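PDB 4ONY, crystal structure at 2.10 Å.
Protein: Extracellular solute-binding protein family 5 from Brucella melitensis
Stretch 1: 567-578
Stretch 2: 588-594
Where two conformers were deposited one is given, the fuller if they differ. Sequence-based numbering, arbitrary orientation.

Stretch 1 567-578: WVARWDRIEHPQ
Stretch 2, residues 588-594: PAWWHTS

Residues 567-578 and 588-594 bury 691 Å² between them, both sides summed, and pair through a short antiparallel ladder. The first stretch runs as a strand from W567 to W571, reverses through a type I turn from W571 to I574 (I574 N to W571 O, 3.0 Å), and resumes as a strand at I574 and E575 (phi/psi -109/131 and -126/168). The second leaves a 3-10 segment at P588 and A589, passes W590 (-80/168), and extends through W591 (-151/172) and H592 (-101/137).

Backbone hydrogen bonds set the register. I574 and H592 form a non-hydrogen-bonded pair with CA atoms 4.7 Å apart, and E575 and W591 a hydrogen-bonded pair with CA atoms 5.4 Å apart. E575 N donates to W591 O at 2.9 Å and W591 N to E575 O at 3.0 Å, both nearly straight. The ladder continues with T593 N to R573 O, 2.9 Å and 168° at the hydrogen. At the non-hydrogen-bonded pair, CA-H...O contacts fill in: H592 CA lies 3.4 Å from R573 O, and I574 CA 3.5 Å from W591 O.

Side-chain polar contacts across the pair are modest. T593 (chi1 p) adds a weak bond from OG1 to R573 O at 3.5 Å, and W591 NE1 makes a weak, bent one to E575 OE1 (3.3 Å, 132°). Within the stretches, the extended side chain of R570 (p, t, t, with chi4 near 84°) reaches across the turn and places NH1 2.8 Å from I574 O, while H576 ND1 donates to P577 O at 2.7 Å and H592 ND1 to T593 O at 2.8 Å, tying each imidazole to the following residue's carbonyl.

Aromatic packing supplies much of the buried area, and W590 has the largest share. Its indole (chi1 m, chi2 24°) receives H576 CB over one face, 3.2 Å from the five-membered ring centroid and only 10° off the normal; the H576 ring (p, 72°) lies obliquely to the six-membered ring, centroids 4.9 Å apart and planes at 38°. I574 (m, m) meets the indole edge, CG2 to W590 CE3 at 3.6 Å, and V568 (t) brings CG1 to 3.9 Å from W590 CH2.

W591 (p, 85°) shares a sheet face with E575 (m, t), whose CB sits over its five-membered ring, 3.9 Å from the centroid. The indole extends along the first stretch to P577, where P577 CD is 3.6 Å from W591 CZ3. I574 and H592 (t, -68°) occupy the opposite face, with I574 CD1 4.2 Å from H592 CD2.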

# COMPACT_ATOMS: atom_id res chain seq x y z
N TRP A 567 8.72 -4.49 11.90
CA TRP A 567 8.98 -4.71 13.29
C TRP A 567 7.72 -5.02 14.02
O TRP A 567 6.80 -4.20 14.00
CB TRP A 567 9.57 -3.41 13.89
CG TRP A 567 10.93 -2.99 13.44
CD1 TRP A 567 11.96 -3.80 13.03
CD2 TRP A 567 11.45 -1.68 13.49
NE1 TRP A 567 13.06 -3.05 12.76
CE2 TRP A 567 12.79 -1.75 13.06
CE3 TRP A 567 10.92 -0.47 13.86
CZ2 TRP A 567 13.62 -0.63 13.02
CZ3 TRP A 567 11.73 0.68 13.77
CH2 TRP A 567 13.07 0.59 13.35
N VAL A 568 7.70 -6.15 14.72
CA VAL A 568 6.58 -6.52 15.59
C VAL A 568 7.12 -7.09 16.90
O VAL A 568 7.86 -8.07 16.91
CB VAL A 568 5.64 -7.58 14.96
CG1 VAL A 568 4.46 -7.83 15.87
CG2 VAL A 568 5.14 -7.15 13.58
N ALA A 569 6.79 -6.43 18.01
CA ALA A 569 7.16 -6.94 19.32
C ALA A 569 5.99 -7.79 19.78
O ALA A 569 4.84 -7.46 19.46
CB ALA A 569 7.42 -5.82 20.31
N ARG A 570 6.27 -8.91 20.42
CA ARG A 570 5.21 -9.81 20.82
C ARG A 570 5.53 -10.50 22.15
O ARG A 570 6.69 -10.86 22.41
CB ARG A 570 4.94 -10.87 19.75
CG ARG A 570 6.03 -11.91 19.57
CD ARG A 570 5.75 -12.93 18.44
NE ARG A 570 7.02 -13.48 18.00
CZ ARG A 570 7.66 -14.49 18.58
NH1 ARG A 570 7.15 -15.21 19.58
NH2 ARG A 570 8.84 -14.83 18.10
N TRP A 571 4.50 -10.67 22.98
CA TRP A 571 4.60 -11.61 24.11
C TRP A 571 4.82 -13.03 23.54
O TRP A 571 4.28 -13.40 22.51
CB TRP A 571 3.39 -11.51 25.04
CG TRP A 571 3.39 -10.18 25.78
CD1 TRP A 571 2.82 -9.01 25.36
CD2 TRP A 571 3.98 -9.90 27.05
NE1 TRP A 571 3.07 -8.01 26.27
CE2 TRP A 571 3.75 -8.52 27.33
CE3 TRP A 571 4.70 -10.67 27.97
CZ2 TRP A 571 4.22 -7.90 28.48
CZ3 TRP A 571 5.17 -10.06 29.11
CH2 TRP A 571 4.93 -8.67 29.37
N ASP A 572 5.63 -13.81 24.24
CA ASP A 572 6.06 -15.09 23.72
C ASP A 572 4.96 -16.18 23.71
O ASP A 572 5.17 -17.23 23.18
CB ASP A 572 7.33 -15.58 24.44
CG ASP A 572 7.09 -15.98 25.84
OD1 ASP A 572 5.97 -15.88 26.38
OD2 ASP A 572 8.05 -16.43 26.43
N ARG A 573 3.79 -15.89 24.28
CA ARG A 573 2.61 -16.71 24.11
C ARG A 573 2.00 -16.62 22.70
O ARG A 573 1.06 -17.35 22.38
CB ARG A 573 1.56 -16.31 25.13
CG ARG A 573 1.06 -14.89 24.94
CD ARG A 573 0.20 -14.49 26.11
NE ARG A 573 -0.21 -13.08 26.04
CZ ARG A 573 0.14 -12.14 26.90
NH1 ARG A 573 0.96 -12.41 27.91
NH2 ARG A 573 -0.29 -10.92 26.74
N ILE A 574 2.51 -15.72 21.87
CA ILE A 574 2.10 -15.63 20.49
C ILE A 574 3.22 -16.13 19.59
O ILE A 574 4.35 -15.66 19.76
CB ILE A 574 1.83 -14.16 20.10
CG1 ILE A 574 0.77 -13.54 21.02
CG2 ILE A 574 1.39 -14.07 18.64
CD1 ILE A 574 -0.55 -14.25 21.04
N GLU A 575 2.90 -17.03 18.64
CA GLU A 575 3.89 -17.55 17.69
C GLU A 575 3.46 -17.39 16.24
O GLU A 575 2.29 -17.06 15.96
CB GLU A 575 4.17 -19.01 18.03
CG GLU A 575 4.79 -19.13 19.42
CD GLU A 575 5.21 -20.55 19.76
OE1 GLU A 575 4.80 -21.48 19.03
OE2 GLU A 575 5.96 -20.75 20.73
N HIS A 576 4.39 -17.60 15.34
CA HIS A 576 4.13 -17.47 13.90
C HIS A 576 4.95 -18.47 13.12
O HIS A 576 5.94 -19.00 13.64
CB HIS A 576 4.41 -16.04 13.42
CG HIS A 576 5.82 -15.61 13.64
ND1 HIS A 576 6.88 -16.10 12.90
CD2 HIS A 576 6.35 -14.73 14.52
CE1 HIS A 576 8.00 -15.55 13.32
NE2 HIS A 576 7.70 -14.71 14.29
N PRO A 577 4.56 -18.73 11.87
CA PRO A 577 5.38 -19.63 11.06
C PRO A 577 6.78 -19.11 10.86
O PRO A 577 6.99 -17.90 10.83
CB PRO A 577 4.64 -19.70 9.72
CG PRO A 577 3.28 -19.23 9.97
CD PRO A 577 3.37 -18.27 11.13
N GLN A 578 7.73 -20.03 10.70
CA GLN A 578 9.12 -19.73 10.33
C GLN A 578 9.17 -18.93 9.03
O GLN A 578 9.82 -17.89 8.94
CB GLN A 578 9.89 -21.09 10.16
N PRO A 588 -2.97 -13.28 10.36
CA PRO A 588 -3.96 -14.36 10.32
C PRO A 588 -3.36 -15.78 10.35
O PRO A 588 -4.09 -16.73 10.57
CB PRO A 588 -4.69 -14.13 8.99
CG PRO A 588 -4.55 -12.68 8.74
CD PRO A 588 -3.18 -12.32 9.27
N ALA A 589 -2.06 -15.92 10.08
CA ALA A 589 -1.37 -17.19 10.19
C ALA A 589 -0.70 -17.39 11.56
O ALA A 589 -0.09 -18.46 11.83
CB ALA A 589 -0.35 -17.28 9.09
N TRP A 590 -0.78 -16.39 12.45
CA TRP A 590 -0.18 -16.53 13.78
C TRP A 590 -1.11 -17.37 14.69
O TRP A 590 -2.30 -17.62 14.34
CB TRP A 590 0.12 -15.14 14.39
CG TRP A 590 1.23 -14.41 13.63
CD1 TRP A 590 1.60 -14.62 12.34
CD2 TRP A 590 2.09 -13.39 14.12
NE1 TRP A 590 2.62 -13.78 11.99
CE2 TRP A 590 2.94 -13.01 13.07
CE3 TRP A 590 2.20 -12.73 15.35
CZ2 TRP A 590 3.91 -12.04 13.21
CZ3 TRP A 590 3.15 -11.74 15.49
CH2 TRP A 590 4.01 -11.41 14.44
N TRP A 591 -0.59 -17.77 15.84
CA TRP A 591 -1.33 -18.61 16.79
C TRP A 591 -0.88 -18.36 18.22
O TRP A 591 0.07 -17.60 18.50
CB TRP A 591 -1.22 -20.11 16.42
CG TRP A 591 0.15 -20.72 16.54
CD1 TRP A 591 0.70 -21.25 17.66
CD2 TRP A 591 1.13 -20.86 15.52
NE1 TRP A 591 1.95 -21.71 17.41
CE2 TRP A 591 2.25 -21.49 16.09
CE3 TRP A 591 1.19 -20.51 14.17
CZ2 TRP A 591 3.40 -21.81 15.36
CZ3 TRP A 591 2.35 -20.82 13.43
CH2 TRP A 591 3.43 -21.45 14.03
N HIS A 592 -1.61 -18.97 19.14
CA HIS A 592 -1.31 -18.89 20.55
C HIS A 592 -0.61 -20.18 20.93
O HIS A 592 -1.04 -21.26 20.50
CB HIS A 592 -2.61 -18.73 21.32
CG HIS A 592 -2.41 -18.25 22.72
ND1 HIS A 592 -1.82 -19.02 23.70
CD2 HIS A 592 -2.74 -17.09 23.31
CE1 HIS A 592 -1.81 -18.36 24.84
NE2 HIS A 592 -2.36 -17.18 24.63
N THR A 593 0.44 -20.09 21.74
CA THR A 593 1.14 -21.29 22.18
C THR A 593 0.23 -22.13 23.06
O THR A 593 -0.70 -21.63 23.68
CB THR A 593 2.40 -21.00 23.03
OG1 THR A 593 2.04 -20.18 24.14
CG2 THR A 593 3.39 -20.28 22.24
N SER A 594 0.48 -23.43 23.05
CA SER A 594 -0.23 -24.43 23.88
C SER A 594 -0.08 -24.26 25.38
O SER A 594 1.03 -24.28 25.87
CB SER A 594 0.29 -25.82 23.51
OG SER A 594 0.03 -26.07 22.13